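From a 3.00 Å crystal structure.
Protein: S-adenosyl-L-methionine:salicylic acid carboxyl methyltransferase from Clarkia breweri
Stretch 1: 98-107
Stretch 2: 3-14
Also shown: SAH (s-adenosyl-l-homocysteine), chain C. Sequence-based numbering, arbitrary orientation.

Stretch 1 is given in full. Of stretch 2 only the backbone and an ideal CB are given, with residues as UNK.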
# COMPACT_ATOMS: atom_id res chain seq x y z
N ASP A 98 2.75 -8.51 0.06
CA ASP A 98 4.15 -8.68 0.19
C ASP A 98 4.52 -8.30 1.58
O ASP A 98 3.66 -7.85 2.34
CB ASP A 98 4.90 -7.88 -0.84
CG ASP A 98 6.27 -8.45 -1.07
OD1 ASP A 98 7.06 -8.43 -0.09
OD2 ASP A 98 6.56 -8.93 -2.19
N LEU A 99 5.79 -8.50 1.93
CA LEU A 99 6.24 -8.18 3.27
C LEU A 99 6.22 -6.69 3.41
O LEU A 99 6.27 -5.96 2.41
CB LEU A 99 7.65 -8.71 3.52
CG LEU A 99 7.68 -10.23 3.64
CD1 LEU A 99 9.08 -10.67 3.87
CD2 LEU A 99 6.79 -10.66 4.77
N PRO A 100 6.12 -6.20 4.67
CA PRO A 100 6.10 -4.74 4.88
C PRO A 100 7.44 -4.27 4.34
O PRO A 100 8.44 -5.01 4.38
CB PRO A 100 6.01 -4.59 6.39
CG PRO A 100 5.71 -6.02 6.93
CD PRO A 100 6.36 -6.92 5.93
N GLY A 101 7.51 -3.08 3.81
CA GLY A 101 8.83 -2.74 3.33
C GLY A 101 9.20 -3.29 1.96
O GLY A 101 10.35 -3.54 1.67
N ASN A 102 8.19 -3.52 1.14
CA ASN A 102 8.38 -3.92 -0.24
C ASN A 102 8.10 -2.53 -0.85
O ASN A 102 7.86 -1.59 -0.11
CB ASN A 102 7.31 -4.92 -0.65
CG ASN A 102 7.10 -4.97 -2.15
OD1 ASN A 102 8.09 -5.12 -2.93
ND2 ASN A 102 5.83 -4.85 -2.59
N ASP A 103 8.12 -2.36 -2.16
CA ASP A 103 7.83 -1.03 -2.68
C ASP A 103 6.40 -0.86 -3.12
O ASP A 103 6.09 -0.87 -4.32
CB ASP A 103 8.75 -0.69 -3.83
CG ASP A 103 9.13 0.76 -3.83
OD1 ASP A 103 8.35 1.56 -3.26
OD2 ASP A 103 10.19 1.09 -4.40
N PHE A 104 5.50 -0.71 -2.14
CA PHE A 104 4.09 -0.54 -2.46
C PHE A 104 3.84 0.81 -3.09
O PHE A 104 3.02 0.92 -3.98
CB PHE A 104 3.23 -0.73 -1.22
CG PHE A 104 3.07 -2.17 -0.83
CD1 PHE A 104 3.95 -2.76 0.06
CD2 PHE A 104 2.09 -2.97 -1.41
CE1 PHE A 104 3.87 -4.10 0.34
CE2 PHE A 104 2.00 -4.31 -1.13
CZ PHE A 104 2.88 -4.88 -0.26
N ASN A 105 4.60 1.82 -2.66
CA ASN A 105 4.48 3.17 -3.21
C ASN A 105 4.76 3.14 -4.69
O ASN A 105 4.03 3.73 -5.48
CB ASN A 105 5.45 4.14 -2.51
CG ASN A 105 4.97 4.55 -1.11
OD1 ASN A 105 4.09 3.92 -0.50
ND2 ASN A 105 5.55 5.60 -0.58
N ALA A 106 5.79 2.41 -5.07
CA ALA A 106 6.19 2.30 -6.46
C ALA A 106 5.08 1.74 -7.32
O ALA A 106 4.86 2.22 -8.44
CB ALA A 106 7.41 1.46 -6.59
N ILE A 107 4.40 0.70 -6.82
CA ILE A 107 3.28 0.14 -7.57
C ILE A 107 2.10 1.12 -7.57
O ILE A 107 1.62 1.51 -8.62
CB ILE A 107 2.73 -1.14 -6.98
CG1 ILE A 107 3.86 -2.09 -6.59
CG2 ILE A 107 1.80 -1.77 -8.01
CD1 ILE A 107 3.33 -3.37 -5.95
N UNK A 3 15.41 -11.13 11.16
CA UNK A 3 13.97 -11.24 10.90
C UNK A 3 13.63 -11.03 9.41
O UNK A 3 13.43 -9.90 8.96
CB UNK A 3 13.21 -10.22 11.75
N UNK A 4 13.56 -12.13 8.66
CA UNK A 4 13.29 -12.05 7.22
C UNK A 4 12.23 -11.04 6.89
O UNK A 4 12.35 -10.29 5.92
CB UNK A 4 12.87 -13.42 6.68
N UNK A 5 11.20 -11.03 7.72
CA UNK A 5 10.04 -10.18 7.55
C UNK A 5 10.31 -8.70 7.43
O UNK A 5 9.75 -8.01 6.56
CB UNK A 5 9.09 -10.40 8.73
N UNK A 6 11.16 -8.21 8.33
CA UNK A 6 11.57 -6.81 8.39
C UNK A 6 12.76 -6.59 7.46
O UNK A 6 12.92 -5.50 6.90
CB UNK A 6 11.92 -6.40 9.82
N UNK A 7 13.57 -7.63 7.27
CA UNK A 7 14.77 -7.54 6.46
C UNK A 7 14.70 -7.66 4.93
O UNK A 7 15.20 -6.78 4.22
CB UNK A 7 15.72 -8.63 6.96
N UNK A 8 14.09 -8.70 4.39
CA UNK A 8 14.12 -8.75 2.94
C UNK A 8 12.93 -8.33 2.11
O UNK A 8 11.75 -8.49 2.47
CB UNK A 8 14.44 -10.19 2.55
N UNK A 9 13.33 -7.80 0.96
CA UNK A 9 12.47 -7.30 -0.09
C UNK A 9 13.44 -7.28 -1.28
O UNK A 9 14.60 -7.65 -1.12
CB UNK A 9 11.84 -5.94 0.23
N UNK A 10 12.97 -6.85 -2.44
CA UNK A 10 13.80 -6.80 -3.65
C UNK A 10 14.13 -5.35 -3.83
O UNK A 10 13.44 -4.53 -3.24
CB UNK A 10 13.10 -7.39 -4.88
N UNK A 11 15.18 -5.03 -4.59
CA UNK A 11 15.57 -3.64 -4.80
C UNK A 11 14.38 -2.85 -5.33
O UNK A 11 13.70 -3.33 -6.24
CB UNK A 11 16.75 -3.54 -5.76
N UNK A 12 14.14 -1.66 -4.76
CA UNK A 12 13.02 -0.79 -5.13
C UNK A 12 12.95 -0.14 -6.50
O UNK A 12 13.79 0.68 -6.87
CB UNK A 12 12.97 0.35 -4.11
N UNK A 13 11.91 -0.50 -7.24
CA UNK A 13 11.61 -0.07 -8.62
C UNK A 13 11.99 1.33 -9.05
O UNK A 13 12.26 2.21 -8.23
CB UNK A 13 10.10 -0.21 -8.85
N UNK A 14 11.99 1.49 -10.38
CA UNK A 14 12.34 2.73 -11.04
C UNK A 14 13.68 2.51 -11.72
O UNK A 14 13.75 2.31 -12.94
CB UNK A 14 12.39 3.90 -10.06
N SAH C . 5.97 -12.54 -7.97
CA SAH C . 7.02 -11.78 -8.78
CB SAH C . 8.35 -11.55 -8.03
CG SAH C . 8.42 -12.05 -6.65
SD SAH C . 9.99 -11.86 -5.73
C SAH C . 7.45 -12.48 -10.07
O SAH C . 6.96 -13.61 -10.38
OXT SAH C . 8.33 -11.81 -10.76
C5' SAH C . 9.38 -12.53 -4.22
C4' SAH C . 8.65 -11.55 -3.20
O4' SAH C . 8.28 -12.48 -2.14
C3' SAH C . 9.65 -10.57 -2.46
O3' SAH C . 9.32 -9.10 -2.79
C2' SAH C . 9.41 -10.79 -1.03
O2' SAH C . 9.39 -9.73 -0.13
C1' SAH C . 8.15 -11.78 -1.07
N9 SAH C . 8.09 -12.58 0.14
C8 SAH C . 9.04 -13.36 0.75
N7 SAH C . 8.64 -13.92 1.86
C5 SAH C . 7.34 -13.48 1.96
C6 SAH C . 6.33 -13.70 2.93
N6 SAH C . 6.57 -14.46 3.99
N1 SAH C . 5.08 -13.11 2.78
C2 SAH C . 4.86 -12.32 1.68
N3 SAH C . 5.76 -12.04 0.70
C4 SAH C . 6.99 -12.65 0.91

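Position 3 lies just before the helix of 4-7, at its N-cap, and its ideal CB finds nothing of stretch 1 within 5.5 Å. Stretch 1 therefore sets no preference. The residue is Val-3, whose carbonyl O accepts from the backbone N of position 7 at 2.8 Å.

At position 4 the CA-to-CB bond runs sideways and the ideal CB stays 5.5 Å from Leu-99 CD1, so many side chains fit, long ones included. It is Arg-4, and the end of its side chain leads away; the contact comes from the backbone, with Arg-4 O 3.9 Å from Leu-99 CD1.

Position 5 is better defined. CB again points sideways, but it sits 4.6 Å from Leu-99 CD2 and 5.2 Å from Pro-100 CD, beside an apolar surface with open space beyond. A medium or long chain with an aliphatic stem would suit, whether Leu, Met, Gln, Glu or Lys. The deposited Gln-5, extended with chi1 and chi2 both t, lays its CG 4.0 Å from Leu-99 CD2 and 4.2 Å from Pro-100 CD. Its carbonyl O also packs, 3.6 Å from Pro-100 CD.

Positions 6 and 7 are helical and point away from stretch 1, which leaves the choice open; they are Val-6 and Leu-7.

Position 8 is where the chain leaves helical angles (phi/psi -101/148). Its CB points away, so a short side chain would miss stretch 1, while a longer one could turn back toward Leu-99 and the adenine of SAH. An aromatic or a long aliphatic chain would be plausible. It is His-8 with chi1 p: the end of the side chain comes nearer, CD2 lying 3.4 Å from Leu-99 CD1, which meets the ring at its edge, near its plane. His-8 NE2 is 3.2 Å from SAH C8.

At position 9 the extended backbone (-161/-179) directs CB toward stretch 1, just 3.2 Å from Gly-101 O and 4.0 Å from Asn-102 CA. A branch at CB would need care in such a tight place; Ala, Ser or an unbranched chain able to turn outward would suit. Met-9 does turn outward: CB remains 3.2 Å from Gly-101 O, while the end of the side chain leads away.

Position 10 points sideways with no atom of stretch 1 near its ideal CB, but SAH lies within reach of a long chain. Lys-10 places CG 3.5 Å from SAH O3'.

Position 11 points away and is unconstrained by stretch 1; it is Gly-11. Position 12 differs sharply, because an ideal CB would lie 2.9 Å from Asp-103 OD2, a clash. Glycine is strongly favoured, and Gly-12 brings its CA to 3.5 Å from Asp-103 OD2.

Position 13 points toward stretch 1, its ideal CB 3.9 Å from Ala-106 CB, so a small apolar residue suits. Ala-13 makes a methyl-to-methyl contact, CB to Ala-106 CB at 4.0 Å.

At position 14, phi/psi of 109/-77 would jam a CB against the preceding carbonyl O, which calls for glycine: Gly-14.

Stretch 2 (3-14) VRQVLHMKGGAG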
# COMPACT_ATOMS: atom_id res chain seq x y z
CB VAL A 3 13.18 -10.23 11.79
CG1 VAL A 3 13.80 -8.84 11.69
CG2 VAL A 3 11.71 -10.20 11.41
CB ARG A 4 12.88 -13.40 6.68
CG ARG A 4 13.94 -14.45 6.89
CD ARG A 4 15.31 -14.06 6.27
NE ARG A 4 16.18 -13.26 7.15
CZ ARG A 4 17.40 -12.82 6.83
NH1 ARG A 4 17.93 -13.08 5.64
NH2 ARG A 4 18.08 -12.09 7.70
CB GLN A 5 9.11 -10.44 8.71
CG GLN A 5 7.75 -9.86 8.57
CD GLN A 5 6.90 -10.34 9.70
OE1 GLN A 5 7.41 -10.97 10.64
NE2 GLN A 5 5.59 -10.06 9.63
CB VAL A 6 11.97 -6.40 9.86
CG1 VAL A 6 13.04 -5.33 9.85
CG2 VAL A 6 10.74 -5.89 10.62
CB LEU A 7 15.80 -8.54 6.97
CG LEU A 7 17.25 -8.33 6.52
CD1 LEU A 7 18.14 -9.22 7.37
CD2 LEU A 7 17.44 -8.66 5.03
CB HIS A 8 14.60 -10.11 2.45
CG HIS A 8 13.52 -11.12 2.26
ND1 HIS A 8 13.69 -12.25 1.49
CD2 HIS A 8 12.25 -11.18 2.75
CE1 HIS A 8 12.58 -12.96 1.50
NE2 HIS A 8 11.69 -12.34 2.25
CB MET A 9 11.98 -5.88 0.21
CG MET A 9 13.05 -4.79 0.05
SD MET A 9 13.99 -4.47 1.54
CE MET A 9 14.90 -2.97 1.05
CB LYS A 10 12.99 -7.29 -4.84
CG LYS A 10 12.30 -8.63 -4.63
CD LYS A 10 13.18 -9.76 -5.04
CE LYS A 10 13.01 -10.89 -4.10
NZ LYS A 10 13.52 -10.31 -2.86
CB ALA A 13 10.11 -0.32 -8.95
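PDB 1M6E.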